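Acarbose/maltose binding protein GacH (PDB 3K01) binds acarbose and an acarbose homolog as a solute receptor linked to an ABC transporter, and probably recognises maltose as well. Local coordinates at residues 137-142 against 332-337; 150-155 against 254-259. All blocks are in the same frame, centred on the assembly; numbering follows the deposited sequence.

Contact 1: 137-142 against 332-337; sequences PQVIDT and LSLLPT
At the bulged part of strand 132-148, V139 and I140 meet the loop 334-337, which continues from helix 322-332. The strand carries a classic beta bulge here, with Q138 and V139 set opposite the single residue W298 of strand 293-302. I140 N donates to L335 O (3.1 Å, 160° at the hydrogen), approaching 25° out of the carbonyl plane. The same oxygen takes a second, softer contact from V139, whose CA lies 3.2 Å from L335 O. A water completes the link: it donates to I140 O (2.8 Å) and accepts from L335 N, so the backbone N-H and C=O of I140 both reach L335, one directly and one through solvent.

L335 CB lies 3.3 Å from I140 O, and the compact branched side chains of V139, I140 and T337 set their methyls close to the opposing backbone. In T337, chi1 of 64° sets CG2 anti to the carbonyl carbon, over the strand and 3.6 Å from Q138 O, and leaves OG1 beside P137, where H119 and Q325 bond it. The methyl CG2 of I140 rests 3.4 Å from P336 O. V139 and L334 lie aslant, V139 CG1 against L334 CB at 3.8 Å.

S333, with positive phi, takes the chain out of helix 322-332. Y44 of helix 41-49 touches both V139 and L334, while V353, F356 and V360 of helix 351-360 pack on L335.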
ATOM      1  N   PRO A 137       8.372   4.126 -10.346  1.00  7.16           N
ATOM      2  CA  PRO A 137       7.810   3.067  -9.479  1.00  6.88           C
ATOM      3  C   PRO A 137       8.770   1.932  -9.234  1.00  7.29           C
ATOM      4  O   PRO A 137       9.594   1.584 -10.092  1.00  8.05           O
ATOM      5  CB  PRO A 137       6.600   2.562 -10.284  1.00  7.70           C
ATOM      6  CG  PRO A 137       6.315   3.657 -11.298  1.00  7.81           C
ATOM      7  CD  PRO A 137       7.707   4.133 -11.655  1.00  7.98           C
ATOM      8  N   GLN A 138       8.635   1.310  -8.070  1.00  6.56           N
ATOM      9  CA  GLN A 138       9.489   0.183  -7.699  1.00  6.75           C
ATOM     10  C   GLN A 138       8.655  -1.056  -7.331  1.00  7.05           C
ATOM     11  O   GLN A 138       8.703  -2.062  -8.052  1.00  7.66           O
ATOM     12  CB  GLN A 138      10.434   0.563  -6.578  1.00  7.78           C
ATOM     13  CG  GLN A 138      11.471  -0.499  -6.296  1.00  8.30           C
ATOM     14  CD  GLN A 138      12.160  -0.269  -4.995  1.00  9.02           C
ATOM     15  OE1 GLN A 138      11.493  -0.069  -3.975  1.00  8.89           O
ATOM     16  NE2 GLN A 138      13.513  -0.259  -4.991  1.00  9.68           N
ATOM     17  N   VAL A 139       7.872  -0.986  -6.248  1.00  6.56           N
ATOM     18  CA  VAL A 139       7.020  -2.127  -5.870  1.00  7.19           C
ATOM     19  C   VAL A 139       5.648  -1.610  -5.455  1.00  6.86           C
ATOM     20  O   VAL A 139       5.484  -0.442  -5.062  1.00  6.73           O
ATOM     21  CB  VAL A 139       7.628  -2.968  -4.714  1.00  8.01           C
ATOM     22  CG1 VAL A 139       8.937  -3.656  -5.131  1.00  8.94           C
ATOM     23  CG2 VAL A 139       7.854  -2.135  -3.509  1.00  8.43           C
ATOM     24  N   ILE A 140       4.653  -2.485  -5.541  1.00  6.70           N
ATOM     25  CA  ILE A 140       3.271  -2.154  -5.146  1.00  6.96           C
ATOM     26  C   ILE A 140       2.758  -3.169  -4.138  1.00  7.16           C
ATOM     27  O   ILE A 140       3.190  -4.315  -4.138  1.00  7.10           O
ATOM     28  CB  ILE A 140       2.339  -2.122  -6.408  1.00  7.32           C
ATOM     29  CG1 ILE A 140       0.893  -1.662  -6.088  1.00  8.13           C
ATOM     30  CG2 ILE A 140       2.350  -3.462  -7.158  1.00  8.75           C
ATOM     31  CD1 ILE A 140       0.172  -1.097  -7.306  1.00  8.07           C
ATOM     32  N   ASP A 141       1.846  -2.732  -3.276  1.00  6.74           N
ATOM     33  CA  ASP A 141       1.091  -3.705  -2.508  1.00  7.25           C
ATOM     34  C   ASP A 141      -0.302  -3.137  -2.224  1.00  7.15           C
ATOM     35  O   ASP A 141      -0.657  -2.028  -2.658  1.00  7.35           O
ATOM     36  CB  ASP A 141       1.855  -4.135  -1.246  1.00  8.21           C
ATOM     37  CG  ASP A 141       2.158  -2.991  -0.324  1.00  9.97           C
ATOM     38  OD1 ASP A 141       1.360  -2.035  -0.253  1.00  9.80           O
ATOM     39  OD2 ASP A 141       3.216  -3.033   0.350  1.00 12.82           O
ATOM     40  N   THR A 142      -1.126  -3.945  -1.565  1.00  7.58           N
ATOM     41  CA  THR A 142      -2.508  -3.553  -1.268  1.00  7.30           C
ATOM     42  C   THR A 142      -3.041  -4.482  -0.198  1.00  6.98           C
ATOM     43  O   THR A 142      -2.333  -5.376   0.279  1.00  7.83           O
ATOM     44  CB  THR A 142      -3.375  -3.617  -2.553  1.00  7.13           C
ATOM     45  OG1 THR A 142      -4.640  -2.964  -2.355  1.00  7.32           O
ATOM     46  CG2 THR A 142      -3.609  -5.033  -3.044  1.00  8.31           C
ATOM     47  N   LEU A 332      12.942 -11.765  -3.186  1.00  9.69           N
ATOM     48  CA  LEU A 332      12.266 -11.181  -2.032  1.00  9.89           C
ATOM     49  C   LEU A 332      10.752 -11.295  -2.067  1.00  9.28           C
ATOM     50  O   LEU A 332      10.109 -10.938  -1.097  1.00  9.52           O
ATOM     51  CB  LEU A 332      12.629  -9.692  -1.915  1.00 10.09           C
ATOM     52  CG  LEU A 332      14.124  -9.379  -1.793  1.00 10.63           C
ATOM     53  CD1 LEU A 332      14.313  -7.870  -1.725  1.00 11.22           C
ATOM     54  CD2 LEU A 332      14.711 -10.080  -0.539  1.00 12.20           C
ATOM     55  N   SER A 333      10.185 -11.691  -3.204  1.00  9.40           N
ATOM     56  CA  SER A 333       8.736 -11.840  -3.377  1.00  9.54           C
ATOM     57  C   SER A 333       7.976 -10.522  -3.211  1.00 10.50           C
ATOM     58  O   SER A 333       6.786 -10.524  -2.883  1.00 11.25           O
ATOM     59  CB  SER A 333       8.183 -12.897  -2.416  1.00  9.71           C
ATOM     60  OG  SER A 333       8.742 -14.157  -2.746  1.00 10.49           O
ATOM     61  N   LEU A 334       8.646  -9.394  -3.461  1.00  8.90           N
ATOM     62  CA  LEU A 334       7.951  -8.109  -3.551  1.00  9.26           C
ATOM     63  C   LEU A 334       7.292  -7.988  -4.894  1.00  8.32           C
ATOM     64  O   LEU A 334       7.799  -8.502  -5.899  1.00 10.13           O
ATOM     65  CB  LEU A 334       8.918  -6.956  -3.306  1.00  9.03           C
ATOM     66  CG  LEU A 334       9.531  -6.928  -1.913  1.00  9.20           C
ATOM     67  CD1 LEU A 334      10.614  -5.858  -1.821  1.00 11.38           C
ATOM     68  CD2 LEU A 334       8.438  -6.741  -0.836  1.00 13.61           C
ATOM     69  N   LEU A 335       6.176  -7.281  -4.949  1.00  7.98           N
ATOM     70  CA  LEU A 335       5.356  -7.281  -6.155  1.00  7.46           C
ATOM     71  C   LEU A 335       5.803  -6.176  -7.120  1.00  7.41           C
ATOM     72  O   LEU A 335       5.897  -5.023  -6.726  1.00  8.18           O
ATOM     73  CB  LEU A 335       3.866  -7.092  -5.803  1.00  7.79           C
ATOM     74  CG  LEU A 335       3.340  -8.116  -4.793  1.00  7.35           C
ATOM     75  CD1 LEU A 335       1.974  -7.706  -4.287  1.00 10.85           C
ATOM     76  CD2 LEU A 335       3.288  -9.530  -5.415  1.00 10.83           C
ATOM     77  N   PRO A 336       6.059  -6.544  -8.393  1.00  7.39           N
ATOM     78  CA  PRO A 336       6.539  -5.523  -9.328  1.00  7.63           C
ATOM     79  C   PRO A 336       5.488  -4.528  -9.760  1.00  7.35           C
ATOM     80  O   PRO A 336       4.280  -4.776  -9.668  1.00  7.67           O
ATOM     81  CB  PRO A 336       7.006  -6.331 -10.541  1.00  9.62           C
ATOM     82  CG  PRO A 336       6.469  -7.721 -10.362  1.00 10.21           C
ATOM     83  CD  PRO A 336       5.940  -7.896  -8.994  1.00  8.42           C
ATOM     84  N   THR A 337       5.947  -3.401 -10.291  1.00  7.91           N
ATOM     85  CA  THR A 337       5.015  -2.461 -10.881  1.00  8.22           C
ATOM     86  C   THR A 337       4.942  -2.587 -12.384  1.00  8.45           C
ATOM     87  O   THR A 337       4.001  -2.088 -12.997  1.00  9.21           O
ATOM     88  CB  THR A 337       5.379  -1.032 -10.551  1.00  7.64           C
ATOM     89  OG1 THR A 337       6.663  -0.715 -11.134  1.00  8.68           O
ATOM     90  CG2 THR A 337       5.440  -0.844  -9.056  1.00  8.04           C
TER
HETATM   91  O   HOH W   1       5.462  -5.389  -2.891  1.00 11.19           O

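Contact 2: 150-155 against 254-259; sequences ELLTKA and VAMMVN
L151 and L152, neighbours on helix 149-155, reach the methyl of A255 from two directions, and this convergence makes the contact. L151 sends CD1 to A255, 4.0 Å from A255 CB and equally near the alpha carbon, while its other methyl, CD2, is turned away from the alanine. The bond from L151 CA to CB points toward the strand, and CD1 is the branch that touches. Already at its root the leucine is close, with L151 CB 4.1 Å from A255 CB.

L152 arrives differently. Its CA-CB bond does not aim at the strand, but chi1 of -87° and chi2 of 62° bring the end of the chain nearer, placing L152 CD1 3.9 Å from A255 CB. The two leucine methyls meet the alanine CB from directions about 106° apart. L152 CD1 also lies 4.4 Å from M256 CG, a looser touch in which the flexible thioether chain meets the leucine by its CG methylene. No hydrogen bond joins the segments; the association is apolar.

Residue types follow from this. A small alanine lets helix and strand come close, with L151 CA only 6.2 Å from A255 CA, and the leucine methyls pack against its CB.

Helix 149-155, which directly follows strand 132-148, thus packs on the beginning of strand 254-259, that strand's antiparallel neighbour in the sheet. The chain turns a corner at A255, whose backbone is hydrogen-bonded to N148 of strand 132-148 and to T180 of strand 180-183. Helix 163-177 lies alongside, T177 touching L151 and I173 touching L152. Y147 of strand 132-148 also packs on L152, and P160 of a loop meets M256.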
ATOM      1  N   GLU A 150     -10.292 -24.454   4.667  1.00  6.36           N
ATOM      2  CA  GLU A 150     -10.985 -25.564   5.304  1.00  7.14           C
ATOM      3  C   GLU A 150     -12.275 -25.096   5.956  1.00  7.03           C
ATOM      4  O   GLU A 150     -13.276 -25.801   5.906  1.00  8.02           O
ATOM      5  CB  GLU A 150     -10.082 -26.254   6.307  1.00  8.11           C
ATOM      6  CG  GLU A 150     -10.705 -27.502   6.910  1.00 10.23           C
ATOM      7  CD  GLU A 150     -11.456 -27.261   8.194  1.00 12.49           C
ATOM      8  OE1 GLU A 150     -11.262 -26.238   8.909  1.00 12.05           O
ATOM      9  OE2 GLU A 150     -12.283 -28.147   8.532  1.00 13.69           O
ATOM     10  N   LEU A 151     -12.265 -23.927   6.612  1.00  6.91           N
ATOM     11  CA  LEU A 151     -13.505 -23.459   7.223  1.00  7.45           C
ATOM     12  C   LEU A 151     -14.550 -23.117   6.180  1.00  7.80           C
ATOM     13  O   LEU A 151     -15.731 -23.438   6.337  1.00  8.09           O
ATOM     14  CB  LEU A 151     -13.252 -22.271   8.161  1.00  7.41           C
ATOM     15  CG  LEU A 151     -12.477 -22.592   9.446  1.00  7.42           C
ATOM     16  CD1 LEU A 151     -12.184 -21.287  10.206  1.00  9.29           C
ATOM     17  CD2 LEU A 151     -13.258 -23.549  10.354  1.00  9.02           C
ATOM     18  N   LEU A 152     -14.136 -22.495   5.084  1.00  7.41           N
ATOM     19  CA  LEU A 152     -15.119 -22.201   4.039  1.00  7.97           C
ATOM     20  C   LEU A 152     -15.627 -23.484   3.382  1.00  8.29           C
ATOM     21  O   LEU A 152     -16.821 -23.600   3.077  1.00  8.72           O
ATOM     22  CB  LEU A 152     -14.579 -21.236   2.984  1.00  7.73           C
ATOM     23  CG  LEU A 152     -14.737 -19.725   3.291  1.00  9.07           C
ATOM     24  CD1 LEU A 152     -13.982 -19.281   4.546  1.00  9.48           C
ATOM     25  CD2 LEU A 152     -14.331 -18.882   2.090  1.00  8.92           C
ATOM     26  N   THR A 153     -14.741 -24.456   3.198  1.00  8.46           N
ATOM     27  CA  THR A 153     -15.128 -25.724   2.575  1.00  9.86           C
ATOM     28  C   THR A 153     -16.075 -26.460   3.496  1.00  9.82           C
ATOM     29  O   THR A 153     -17.124 -26.969   3.041  1.00 11.15           O
ATOM     30  CB  THR A 153     -13.884 -26.570   2.293  1.00  9.53           C
ATOM     31  OG1 THR A 153     -13.093 -25.882   1.346  1.00 10.74           O
ATOM     32  CG2 THR A 153     -14.271 -27.926   1.676  1.00  9.99           C
ATOM     33  N   LYS A 154     -15.764 -26.514   4.792  1.00  9.74           N
ATOM     34  CA  LYS A 154     -16.629 -27.203   5.735  1.00 11.31           C
ATOM     35  C   LYS A 154     -18.011 -26.556   5.725  1.00 11.74           C
ATOM     36  O   LYS A 154     -19.036 -27.264   5.769  1.00 13.32           O
ATOM     37  CB  LYS A 154     -16.012 -27.212   7.128  1.00 12.58           C
ATOM     38  CG  LYS A 154     -16.855 -27.949   8.152  1.00 15.03           C
ATOM     39  CD  LYS A 154     -16.002 -28.407   9.310  1.00 20.64           C
ATOM     40  CE  LYS A 154     -16.700 -29.510  10.120  1.00 24.60           C
ATOM     41  NZ  LYS A 154     -16.468 -30.867   9.569  1.00 28.94           N
ATOM     42  N   ALA A 155     -18.061 -25.227   5.612  1.00 10.30           N
ATOM     43  CA  ALA A 155     -19.326 -24.497   5.635  1.00 11.11           C
ATOM     44  C   ALA A 155     -20.056 -24.576   4.291  1.00 11.62           C
ATOM     45  O   ALA A 155     -21.244 -24.212   4.209  1.00 12.97           O
ATOM     46  CB  ALA A 155     -19.073 -23.050   6.009  1.00 10.90           C
ATOM     47  N   VAL A 254     -11.845 -16.592  13.591  1.00  5.72           N
ATOM     48  CA  VAL A 254     -12.528 -16.113  12.382  1.00  5.88           C
ATOM     49  C   VAL A 254     -12.049 -16.915  11.173  1.00  6.52           C
ATOM     50  O   VAL A 254     -10.942 -17.484  11.203  1.00  6.31           O
ATOM     51  CB  VAL A 254     -12.285 -14.601  12.099  1.00  6.18           C
ATOM     52  CG1 VAL A 254     -12.791 -13.774  13.262  1.00  7.17           C
ATOM     53  CG2 VAL A 254     -10.820 -14.308  11.839  1.00  6.46           C
ATOM     54  N   ALA A 255     -12.848 -16.889  10.111  1.00  5.68           N
ATOM     55  CA  ALA A 255     -12.479 -17.553   8.874  1.00  5.66           C
ATOM     56  C   ALA A 255     -11.807 -16.647   7.854  1.00  5.57           C
ATOM     57  O   ALA A 255     -11.223 -17.141   6.869  1.00  5.92           O
ATOM     58  CB  ALA A 255     -13.710 -18.181   8.246  1.00  5.76           C
ATOM     59  N   MET A 256     -11.920 -15.330   8.051  1.00  5.41           N
ATOM     60  CA  MET A 256     -11.471 -14.328   7.067  1.00  5.91           C
ATOM     61  C   MET A 256     -10.917 -13.126   7.769  1.00  5.76           C
ATOM     62  O   MET A 256     -11.359 -12.789   8.861  1.00  5.33           O
ATOM     63  CB  MET A 256     -12.649 -13.889   6.192  1.00  6.25           C
ATOM     64  CG  MET A 256     -13.223 -15.026   5.352  1.00  7.07           C
ATOM     65  SD  MET A 256     -14.607 -14.554   4.291  1.00  8.45           S
ATOM     66  CE  MET A 256     -15.949 -14.613   5.510  1.00 11.57           C
ATOM     67  N   MET A 257      -9.998 -12.428   7.105  1.00  5.44           N
ATOM     68  CA  MET A 257      -9.531 -11.109   7.584  1.00  5.66           C
ATOM     69  C   MET A 257      -9.092 -10.379   6.329  1.00  6.08           C
ATOM     70  O   MET A 257      -8.920 -10.975   5.281  1.00  6.69           O
ATOM     71  CB  MET A 257      -8.365 -11.204   8.564  1.00  6.52           C
ATOM     72  CG  MET A 257      -7.095 -11.748   7.937  1.00  7.10           C
ATOM     73  SD  MET A 257      -5.687 -11.617   9.079  1.00  7.04           S
ATOM     74  CE  MET A 257      -4.391 -12.495   8.222  1.00  8.11           C
ATOM     75  N   VAL A 258      -8.911  -9.067   6.432  1.00  7.10           N
ATOM     76  CA  VAL A 258      -8.300  -8.301   5.344  1.00  6.91           C
ATOM     77  C   VAL A 258      -6.879  -7.949   5.763  1.00  6.94           C
ATOM     78  O   VAL A 258      -6.638  -7.559   6.905  1.00  6.95           O
ATOM     79  CB  VAL A 258      -9.123  -7.051   5.068  1.00  7.84           C
ATOM     80  CG1 VAL A 258      -8.406  -6.096   4.100  1.00  8.41           C
ATOM     81  CG2 VAL A 258     -10.476  -7.449   4.541  1.00  8.23           C
ATOM     82  N   ASN A 259      -5.924  -8.135   4.860  1.00  6.23           N
ATOM     83  CA  ASN A 259      -4.536  -7.914   5.237  1.00  6.38           C
ATOM     84  C   ASN A 259      -3.668  -7.796   4.009  1.00  6.32           C
ATOM     85  O   ASN A 259      -4.171  -7.928   2.874  1.00  6.71           O
ATOM     86  CB  ASN A 259      -4.056  -9.026   6.184  1.00  6.71           C
ATOM     87  CG  ASN A 259      -3.148  -8.503   7.266  1.00  6.67           C
ATOM     88  OD1 ASN A 259      -2.395  -7.543   7.060  1.00  6.96           O
ATOM     89  ND2 ASN A 259      -3.233  -9.108   8.449  1.00  7.78           N
TER

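In the fold
Strand 132-148 unites the two contacts: contact 1 lies on its bulged part, and the helix of contact 2 follows directly from its end. The segments come in the order 137-142, 150-155, 254-259 and 332-337, so contact 2 falls wholly within the span bounded by contact 1. Their centres are 26 Å apart, although the nearest atoms approach to about 4 Å without touching. Both reach one mixed sheet, where strands 132-148 and 254-259 are antiparallel neighbours. Solute-binding proteins of this kind have two lobes joined by a hinge; the long strand probably runs between them. The centre of contact 1 lies about 9 Å, and that of contact 2 about 23 Å, from the centre of the chain.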